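Local structure of galactose-binding-like protein (Bacteroides thetaiotaomicron, 7M1B) at residues F171-H176 and P199-K204; F210-L215 and G225-S230; A216-M221 and P255-F260. The protein is SusE-like and may bind galactose or related sugars, with a possible degradative capacity proposed for its family. All blocks are in the same frame, centred on the assembly; numbering follows the deposited sequence.

Interaction 1 of 3, residues F171-H176 and P199-K204; sequences FSAEPH and PLYEEK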
loop_
_atom_site.group_PDB
_atom_site.type_symbol
_atom_site.label_atom_id
_atom_site.label_comp_id
_atom_site.label_asym_id
_atom_site.label_seq_id
_atom_site.Cartn_x
_atom_site.Cartn_y
_atom_site.Cartn_z
ATOM N N PHE A 171 -8.076 -13.614 -11.769
ATOM C CA PHE A 171 -8.263 -13.532 -13.200
ATOM C C PHE A 171 -6.974 -13.093 -13.906
ATOM O O PHE A 171 -6.217 -12.244 -13.453
ATOM C CB PHE A 171 -9.339 -12.514 -13.568
ATOM C CG PHE A 171 -10.704 -12.973 -13.144
ATOM C CD1 PHE A 171 -11.445 -13.804 -13.979
ATOM C CD2 PHE A 171 -11.173 -12.697 -11.870
ATOM C CE1 PHE A 171 -12.683 -14.286 -13.591
ATOM C CE2 PHE A 171 -12.424 -13.163 -11.478
ATOM C CZ PHE A 171 -13.161 -13.971 -12.332
ATOM N N SER A 172 -6.794 -13.628 -15.087
ATOM C CA SER A 172 -5.689 -13.262 -15.940
ATOM C C SER A 172 -5.825 -11.821 -16.479
ATOM O O SER A 172 -6.934 -11.336 -16.667
ATOM C CB SER A 172 -5.616 -14.323 -17.043
ATOM O OG SER A 172 -6.789 -14.328 -17.839
ATOM N N ALA A 173 -4.690 -11.163 -16.857
ATOM C CA ALA A 173 -4.774 -9.802 -17.387
ATOM C C ALA A 173 -4.942 -9.807 -18.906
ATOM O O ALA A 173 -3.991 -9.620 -19.684
ATOM C CB ALA A 173 -3.594 -8.975 -16.970
ATOM N N GLU A 174 -6.189 -10.038 -19.295
ATOM C CA GLU A 174 -6.714 -10.013 -20.651
ATOM C C GLU A 174 -8.174 -9.545 -20.523
ATOM O O GLU A 174 -8.772 -9.664 -19.432
ATOM C CB GLU A 174 -6.609 -11.431 -21.223
ATOM C CG GLU A 174 -7.442 -12.440 -20.453
ATOM C CD GLU A 174 -7.281 -13.823 -21.056
ATOM O OE1 GLU A 174 -7.838 -14.071 -22.183
ATOM O OE2 GLU A 174 -6.515 -14.624 -20.461
ATOM N N PRO A 175 -8.879 -9.155 -21.610
ATOM C CA PRO A 175 -10.304 -8.833 -21.464
ATOM C C PRO A 175 -11.164 -10.015 -21.022
ATOM O O PRO A 175 -11.068 -11.113 -21.533
ATOM C CB PRO A 175 -10.759 -8.308 -22.856
ATOM C CG PRO A 175 -9.507 -8.240 -23.728
ATOM C CD PRO A 175 -8.367 -8.896 -22.979
ATOM N N HIS A 176 -12.060 -9.765 -20.056
ATOM C CA HIS A 176 -13.044 -10.746 -19.646
ATOM C C HIS A 176 -14.398 -10.066 -19.515
ATOM O O HIS A 176 -14.475 -8.873 -19.214
ATOM C CB HIS A 176 -12.734 -11.275 -18.250
ATOM C CG HIS A 176 -11.449 -11.996 -18.105
ATOM N ND1 HIS A 176 -11.311 -13.332 -18.422
ATOM C CD2 HIS A 176 -10.263 -11.567 -17.629
ATOM C CE1 HIS A 176 -10.083 -13.712 -18.132
ATOM N NE2 HIS A 176 -9.456 -12.662 -17.574
ATOM N N PRO A 199 -8.247 -7.024 -16.265
ATOM C CA PRO A 199 -7.583 -6.901 -14.969
ATOM C C PRO A 199 -6.230 -6.217 -15.053
ATOM O O PRO A 199 -5.489 -6.349 -16.081
ATOM C CB PRO A 199 -7.428 -8.373 -14.504
ATOM C CG PRO A 199 -8.634 -9.018 -15.112
ATOM C CD PRO A 199 -8.645 -8.423 -16.517
ATOM N N LEU A 200 -5.910 -5.502 -13.957
ATOM C CA LEU A 200 -4.591 -4.915 -13.937
ATOM C C LEU A 200 -3.491 -5.937 -13.668
ATOM O O LEU A 200 -3.681 -6.952 -13.002
ATOM C CB LEU A 200 -4.527 -3.889 -12.795
ATOM C CG LEU A 200 -5.559 -2.743 -12.878
ATOM C CD1 LEU A 200 -5.265 -1.695 -11.807
ATOM C CD2 LEU A 200 -5.527 -2.062 -14.251
ATOM N N TYR A 201 -2.314 -5.623 -14.252
ATOM C CA TYR A 201 -1.106 -6.437 -14.131
ATOM C C TYR A 201 0.026 -5.539 -13.622
ATOM O O TYR A 201 0.220 -4.434 -14.141
ATOM C CB TYR A 201 -0.790 -6.954 -15.535
ATOM C CG TYR A 201 0.329 -7.952 -15.709
ATOM C CD1 TYR A 201 1.675 -7.581 -15.646
ATOM C CD2 TYR A 201 0.028 -9.257 -16.085
ATOM C CE1 TYR A 201 2.682 -8.511 -15.871
ATOM C CE2 TYR A 201 1.022 -10.183 -16.332
ATOM C CZ TYR A 201 2.344 -9.810 -16.247
ATOM O OH TYR A 201 3.267 -10.775 -16.512
ATOM N N GLU A 202 0.752 -5.991 -12.599
ATOM C CA GLU A 202 1.638 -5.014 -11.961
ATOM C C GLU A 202 3.006 -5.110 -12.695
ATOM O O GLU A 202 3.352 -6.172 -13.263
ATOM C CB GLU A 202 1.880 -5.414 -10.508
ATOM C CG GLU A 202 2.665 -6.720 -10.359
ATOM C CD GLU A 202 2.813 -7.220 -8.928
ATOM O OE1 GLU A 202 2.147 -6.683 -8.017
ATOM O OE2 GLU A 202 3.540 -8.221 -8.742
ATOM N N GLU A 203 3.747 -4.017 -12.623
ATOM C CA GLU A 203 5.151 -4.019 -13.009
ATOM C C GLU A 203 5.909 -3.397 -11.852
ATOM O O GLU A 203 5.334 -2.623 -11.110
ATOM C CB GLU A 203 5.360 -3.224 -14.310
ATOM C CG GLU A 203 5.118 -1.714 -14.204
ATOM C CD GLU A 203 5.081 -0.928 -15.511
ATOM O OE1 GLU A 203 5.861 0.060 -15.623
ATOM O OE2 GLU A 203 4.212 -1.233 -16.388
ATOM N N LYS A 204 7.257 -3.576 -11.847
ATOM C CA LYS A 204 8.067 -2.827 -10.903
ATOM C C LYS A 204 8.137 -1.395 -11.439
ATOM O O LYS A 204 8.642 -1.161 -12.569
ATOM C CB LYS A 204 9.479 -3.450 -10.886
ATOM C CG LYS A 204 10.395 -2.809 -9.845
ATOM C CD LYS A 204 11.761 -3.557 -9.960
ATOM C CE LYS A 204 12.890 -2.883 -9.260
ATOM N NZ LYS A 204 14.015 -3.847 -9.323
#
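The inverse gamma turn centred on Ala-173 packs against Pro-199 where the chain leaves a beta-sandwich domain, and it illustrates how a proline ring can pack against backbone carbonyl oxygens as well as carbon. The turn lies between strands 163-168 and 176-183, whereas Pro-199 follows strand 193-197, whose backbone pairs with His-176 through Leu-197. The pyrrolidine ring enters the bend of the loop. Pro-199 CG sits 3.3 Å from Ser-172 O and also faces Phe-171 CB, while its CD lies 3.2 Å from Glu-174 O. From another direction His-176 brings up its ring edge, CD2 to Pro-199 CD at 3.7 Å, the side chains crossing at about a right angle.

The imidazole is itself fixed from two sides. Phe-171 CD1 stands over the centre of one face, and His-176 NE2 donates within the ring plane to Ser-172 O at 3.0 Å, although with a bent N-H...O angle of 140°. Ser-172 OG in turn donates to Glu-174 OE2 at 2.7 Å, on the anti side but tilted out of the carboxylate plane. Farther along, CG of Tyr-201 is anti to its backbone N (chi1 -174°), and the ring edge meets Ala-173: CD2 lies 3.7 Å from the methyl CB.

Interaction 2 of 3, residues F210-L215 and G225-S230; sequences FKTFYL and GHTLES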
loop_
_atom_site.group_PDB
_atom_site.type_symbol
_atom_site.label_atom_id
_atom_site.label_comp_id
_atom_site.label_asym_id
_atom_site.label_seq_id
_atom_site.Cartn_x
_atom_site.Cartn_y
_atom_site.Cartn_z
ATOM N N PHE A 210 12.199 7.836 -8.916
ATOM C CA PHE A 210 11.860 8.117 -7.518
ATOM C C PHE A 210 12.829 9.131 -6.897
ATOM O O PHE A 210 14.085 9.025 -7.074
ATOM C CB PHE A 210 11.957 6.840 -6.661
ATOM C CG PHE A 210 10.777 5.921 -6.807
ATOM C CD1 PHE A 210 10.466 5.299 -8.030
ATOM C CD2 PHE A 210 10.047 5.538 -5.675
ATOM C CE1 PHE A 210 9.388 4.437 -8.109
ATOM C CE2 PHE A 210 8.989 4.643 -5.776
ATOM C CZ PHE A 210 8.657 4.074 -7.012
ATOM N N LYS A 211 12.291 10.186 -6.307
ATOM C CA LYS A 211 13.083 11.305 -5.760
ATOM C C LYS A 211 12.619 11.722 -4.375
ATOM O O LYS A 211 11.410 11.628 -4.056
ATOM C CB LYS A 211 13.001 12.499 -6.708
ATOM C CG LYS A 211 13.573 12.279 -8.104
ATOM C CD LYS A 211 15.118 12.040 -8.063
ATOM C CE LYS A 211 15.579 11.450 -9.384
ATOM N NZ LYS A 211 17.070 11.391 -9.548
ATOM N N THR A 212 13.533 12.217 -3.540
ATOM C CA THR A 212 13.143 12.853 -2.300
ATOM C C THR A 212 12.179 14.004 -2.607
ATOM O O THR A 212 12.322 14.710 -3.624
ATOM C CB THR A 212 14.371 13.401 -1.579
ATOM O OG1 THR A 212 15.311 12.324 -1.445
ATOM C CG2 THR A 212 14.019 13.931 -0.190
ATOM N N PHE A 213 11.122 14.116 -1.761
ATOM C CA PHE A 213 10.195 15.240 -1.912
ATOM C C PHE A 213 9.951 15.830 -0.523
ATOM O O PHE A 213 8.889 15.610 0.112
ATOM C CB PHE A 213 8.897 14.793 -2.610
ATOM C CG PHE A 213 8.187 15.907 -3.335
ATOM C CD1 PHE A 213 8.549 16.270 -4.636
ATOM C CD2 PHE A 213 7.232 16.693 -2.687
ATOM C CE1 PHE A 213 7.913 17.328 -5.275
ATOM C CE2 PHE A 213 6.667 17.790 -3.323
ATOM C CZ PHE A 213 6.962 18.083 -4.633
ATOM N N TYR A 214 10.932 16.589 -0.058
ATOM C CA TYR A 214 11.029 16.996 1.361
ATOM C C TYR A 214 10.030 18.135 1.654
ATOM O O TYR A 214 10.021 19.159 0.992
ATOM C CB TYR A 214 12.450 17.455 1.670
ATOM C CG TYR A 214 12.646 17.931 3.094
ATOM C CD1 TYR A 214 12.457 17.088 4.189
ATOM C CD2 TYR A 214 13.147 19.205 3.288
ATOM C CE1 TYR A 214 12.704 17.561 5.479
ATOM C CE2 TYR A 214 13.471 19.651 4.555
ATOM C CZ TYR A 214 13.149 18.862 5.653
ATOM O OH TYR A 214 13.469 19.325 6.921
ATOM N N LEU A 215 9.074 17.860 2.568
ATOM C CA LEU A 215 8.105 18.821 3.058
ATOM C C LEU A 215 8.496 19.297 4.474
ATOM O O LEU A 215 9.252 18.631 5.170
ATOM C CB LEU A 215 6.714 18.192 3.006
ATOM C CG LEU A 215 6.361 17.644 1.605
ATOM C CD1 LEU A 215 4.971 17.054 1.684
ATOM C CD2 LEU A 215 6.393 18.778 0.571
ATOM N N GLY A 225 25.884 10.210 5.154
ATOM C CA GLY A 225 26.423 10.202 3.807
ATOM C C GLY A 225 25.467 9.737 2.740
ATOM O O GLY A 225 25.829 9.725 1.584
ATOM N N HIS A 226 24.170 9.538 3.098
ATOM C CA HIS A 226 23.241 9.066 2.079
ATOM C C HIS A 226 22.034 10.008 2.028
ATOM O O HIS A 226 22.073 11.099 2.607
ATOM C CB HIS A 226 22.815 7.581 2.277
ATOM C CG HIS A 226 23.767 6.551 1.766
ATOM N ND1 HIS A 226 23.571 5.945 0.503
ATOM C CD2 HIS A 226 24.814 5.931 2.337
ATOM C CE1 HIS A 226 24.507 5.026 0.329
ATOM N NE2 HIS A 226 25.280 4.993 1.464
ATOM N N THR A 227 21.080 9.709 1.166
ATOM C CA THR A 227 19.842 10.467 1.089
ATOM C C THR A 227 18.650 9.536 1.004
ATOM O O THR A 227 18.769 8.329 0.788
ATOM C CB THR A 227 19.777 11.497 -0.053
ATOM O OG1 THR A 227 19.508 10.751 -1.258
ATOM C CG2 THR A 227 21.020 12.338 -0.139
ATOM N N LEU A 228 17.427 10.087 1.143
ATOM C CA LEU A 228 16.261 9.239 0.957
ATOM C C LEU A 228 16.275 8.490 -0.366
ATOM O O LEU A 228 15.754 7.382 -0.457
ATOM C CB LEU A 228 14.982 10.106 1.135
ATOM C CG LEU A 228 13.673 9.307 1.230
ATOM C CD1 LEU A 228 13.639 8.369 2.399
ATOM C CD2 LEU A 228 12.512 10.277 1.250
ATOM N N GLU A 229 16.875 9.113 -1.417
ATOM C CA GLU A 229 16.846 8.474 -2.733
ATOM C C GLU A 229 17.695 7.200 -2.767
ATOM O O GLU A 229 17.471 6.350 -3.648
ATOM C CB GLU A 229 17.369 9.460 -3.795
ATOM C CG GLU A 229 16.940 9.096 -5.187
ATOM C CD GLU A 229 17.702 9.904 -6.215
ATOM O OE1 GLU A 229 18.000 11.145 -5.943
ATOM O OE2 GLU A 229 17.861 9.326 -7.330
ATOM N N SER A 230 18.567 6.936 -1.769
ATOM C CA SER A 230 19.253 5.667 -1.637
ATOM C C SER A 230 18.296 4.504 -1.499
ATOM O O SER A 230 18.659 3.349 -1.784
ATOM C CB SER A 230 20.146 5.774 -0.411
ATOM O OG SER A 230 21.249 6.651 -0.672
HETATM O O HOH W 1 16.153 12.655 -4.806
HETATM O O HOH W 2 18.002 12.918 -2.311
#
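Thr-227 OG1 is gripped by two groups: the backbone N of Glu-229 donates to it at 3.1 Å, and a water joins it across the contact to Thr-212 OG1. Thr-212 also touches carbon, its OG1 lying 3.4 Å from Leu-228 CB. A second water makes another bridge, accepting from Thr-212 N and donating to Glu-229 OE1 at 2.6 Å, so that solvent binds the backbone of strand 211-212 to a side chain of the facing turn.

The direct ionic link is a salt bridge from Lys-211 NZ to Glu-229 OE2 at 3.1 Å, the nitrogen lying above the carboxylate plane, 38° out of it. The two side chains lie side by side and point the same way; a bend in the lysine at chi2 (-65°) sets CD 3.7 Å from Glu-229 OE1. Closer to the backbone, Glu-229 CG rests 3.4 Å from Phe-210 O. An alanine at Glu-229 would probably leave the Lys-211 ammonium without its mate and the water on Thr-212 N without its acceptor.

Segment 225-230 thus forms an ST turn leading into a 3-10 segment, docked beside a short strand of a beta-sandwich consistent with the galactose-binding-like fold.

Interaction 3 of 3, residues A216-M221 and P255-F260; sequences ANDIKM and PVWFTF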
loop_
_atom_site.group_PDB
_atom_site.type_symbol
_atom_site.label_atom_id
_atom_site.label_comp_id
_atom_site.label_asym_id
_atom_site.label_seq_id
_atom_site.Cartn_x
_atom_site.Cartn_y
_atom_site.Cartn_z
ATOM N N ALA A 216 7.939 20.467 4.875
ATOM C CA ALA A 216 8.537 21.152 6.025
ATOM C C ALA A 216 8.471 20.411 7.373
ATOM O O ALA A 216 9.264 20.709 8.290
ATOM C CB ALA A 216 7.991 22.566 6.121
ATOM N N ASN A 217 7.458 19.570 7.553
ATOM C CA ASN A 217 7.334 18.825 8.789
ATOM C C ASN A 217 7.731 17.340 8.636
ATOM O O ASN A 217 7.464 16.525 9.563
ATOM C CB ASN A 217 5.882 18.899 9.254
ATOM C CG ASN A 217 4.880 18.298 8.286
ATOM O OD1 ASN A 217 5.228 17.614 7.336
ATOM N ND2 ASN A 217 3.589 18.421 8.570
ATOM N N ASP A 218 8.615 17.063 7.658
ATOM C CA ASP A 218 9.072 15.690 7.488
ATOM C C ASP A 218 10.382 15.497 8.265
ATOM O O ASP A 218 11.098 16.462 8.611
ATOM C CB ASP A 218 9.524 15.473 6.038
ATOM C CG ASP A 218 8.413 15.363 5.026
ATOM O OD1 ASP A 218 7.203 15.360 5.413
ATOM O OD2 ASP A 218 8.694 15.287 3.856
ATOM N N ILE A 219 10.658 14.247 8.692
ATOM C CA ILE A 219 12.008 13.931 9.185
ATOM C C ILE A 219 12.963 13.973 8.006
ATOM O O ILE A 219 12.610 13.544 6.893
ATOM C CB ILE A 219 12.120 12.576 9.942
ATOM C CG1 ILE A 219 11.659 11.380 9.092
ATOM C CG2 ILE A 219 11.314 12.640 11.259
ATOM C CD1 ILE A 219 11.923 10.012 9.717
ATOM N N LYS A 220 14.202 14.308 8.328
ATOM C CA LYS A 220 15.306 14.328 7.384
ATOM C C LYS A 220 15.897 12.909 7.297
ATOM O O LYS A 220 16.038 12.216 8.337
ATOM C CB LYS A 220 16.367 15.330 7.828
ATOM C CG LYS A 220 16.019 16.808 7.689
ATOM C CD LYS A 220 17.178 17.727 8.103
ATOM C CE LYS A 220 16.826 19.191 8.096
ATOM N NZ LYS A 220 17.858 20.032 8.773
ATOM N N MET A 221 16.333 12.529 6.066
ATOM C CA MET A 221 16.819 11.163 5.862
ATOM C C MET A 221 18.202 11.216 5.179
ATOM O O MET A 221 18.520 10.322 4.394
ATOM C CB MET A 221 15.807 10.307 5.081
ATOM C CG MET A 221 14.517 9.987 5.952
ATOM S SD MET A 221 14.940 8.907 7.326
ATOM C CE MET A 221 15.081 7.358 6.469
ATOM N N PRO A 255 3.913 9.651 15.920
ATOM C CA PRO A 255 4.399 9.230 14.600
ATOM C C PRO A 255 5.179 10.331 13.886
ATOM O O PRO A 255 5.026 11.560 14.125
ATOM C CB PRO A 255 3.075 8.960 13.839
ATOM C CG PRO A 255 2.082 9.948 14.448
ATOM C CD PRO A 255 2.456 9.945 15.928
ATOM N N VAL A 256 6.140 9.886 13.086
ATOM C CA VAL A 256 6.906 10.794 12.237
ATOM C C VAL A 256 6.755 10.332 10.796
ATOM O O VAL A 256 6.285 9.231 10.577
ATOM C CB VAL A 256 8.388 10.784 12.636
ATOM C CG1 VAL A 256 8.588 11.282 14.090
ATOM C CG2 VAL A 256 9.057 9.411 12.431
ATOM N N TRP A 257 7.233 11.113 9.807
ATOM C CA TRP A 257 6.963 10.684 8.431
ATOM C C TRP A 257 8.065 11.262 7.507
ATOM O O TRP A 257 8.634 12.353 7.752
ATOM C CB TRP A 257 5.547 11.147 7.969
ATOM C CG TRP A 257 5.251 12.591 8.278
ATOM C CD1 TRP A 257 5.547 13.700 7.534
ATOM C CD2 TRP A 257 4.527 13.050 9.423
ATOM N NE1 TRP A 257 5.125 14.856 8.165
ATOM C CE2 TRP A 257 4.447 14.469 9.317
ATOM C CE3 TRP A 257 3.957 12.390 10.539
ATOM C CZ2 TRP A 257 3.831 15.258 10.307
ATOM C CZ3 TRP A 257 3.336 13.183 11.507
ATOM C CH2 TRP A 257 3.248 14.593 11.377
ATOM N N PHE A 258 8.222 10.612 6.359
ATOM C CA PHE A 258 9.004 11.148 5.262
ATOM C C PHE A 258 8.201 11.003 3.968
ATOM O O PHE A 258 7.212 10.274 3.924
ATOM C CB PHE A 258 10.415 10.548 5.116
ATOM C CG PHE A 258 10.442 9.046 4.893
ATOM C CD1 PHE A 258 10.002 8.493 3.721
ATOM C CD2 PHE A 258 10.895 8.174 5.873
ATOM C CE1 PHE A 258 10.028 7.116 3.516
ATOM C CE2 PHE A 258 10.946 6.805 5.673
ATOM C CZ PHE A 258 10.483 6.262 4.499
ATOM N N THR A 259 8.616 11.791 2.960
ATOM C CA THR A 259 7.855 11.998 1.731
ATOM C C THR A 259 8.750 11.813 0.527
ATOM O O THR A 259 9.861 12.369 0.477
ATOM C CB THR A 259 7.226 13.419 1.617
ATOM O OG1 THR A 259 6.603 13.726 2.874
ATOM C CG2 THR A 259 6.257 13.524 0.469
ATOM N N PHE A 260 8.245 11.044 -0.470
ATOM C CA PHE A 260 9.029 10.993 -1.703
ATOM C C PHE A 260 8.082 11.035 -2.917
ATOM O O PHE A 260 6.856 10.945 -2.768
ATOM C CB PHE A 260 9.908 9.730 -1.793
ATOM C CG PHE A 260 9.241 8.397 -1.627
ATOM C CD1 PHE A 260 8.740 7.767 -2.754
ATOM C CD2 PHE A 260 9.073 7.812 -0.371
ATOM C CE1 PHE A 260 8.201 6.477 -2.621
ATOM C CE2 PHE A 260 8.504 6.549 -0.247
ATOM C CZ PHE A 260 8.067 5.867 -1.376
HETATM O O HOH W 3 7.735 13.889 10.724
HETATM O O HOH W 4 10.771 13.768 2.866
#
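Trp-257 NE1 donates to Asn-217 OD1 at 2.9 Å in a nearly straight bond (169°). The oxygen lies in the indole plane, yet the donor stands well above the amide plane, and the two flat groups are turned 78° apart. Asp-218 OD1 reaches the same ring edge, 3.2 Å from Trp-257 CD1, while Thr-259 OG1 donates to Asp-218 OD2 at 2.8 Å on the syn side, tilted out of the carboxylate plane. Asp-218 CG is anti to its carbonyl carbon (chi1 -74°), which sets it 3.3 Å from Thr-259 OG1. The backbone adds Ile-219 N to Trp-257 O, 2.9 Å.

Ile-219 CG2 packs on Val-256 CB at 3.7 Å, and Met-221 SD makes an oblique Met-aromatic contact, 5.3 Å from the centroid of the Phe-258 ring.

In the next shell, one water bridges Asn-217 O and Trp-257 N over the centre of the indole face; another bridges Asp-218 OD2 and Thr-259 N. Arg-356, on strand 352-362, salt-bridges Asp-218 OD1 and hydrogen-bonds Thr-259 OG1, while Leu-215 N donates to Asp-218 OD2. With donors on both oxygens, Asp-218 ties loop 216-221 to strand 256-274, consistent with a galactose-binding-like domain, its buried charge probably balanced by the arginine.

In the fold
Along the chain, interaction 1 closes before interaction 2 opens, whereas interactions 2 and 3 interleave, segment 216-221 falling between the two halves of interaction 2. Interaction 1 sits where the modelled N-terminal sandwich passes into the C-terminal domain; its strand 203-204 joins the large antiparallel sheet through 370-380. Its centre is about 31 Å from that of interaction 2 and about 34 Å from that of interaction 3, on the opposite side of the chain's centre from the latter. Interactions 2 and 3 have centres only about 10 Å apart and touch through neighbouring strands 211-212 and 256-274. One sheet thus receives both the interdomain linker and a compact group of loops.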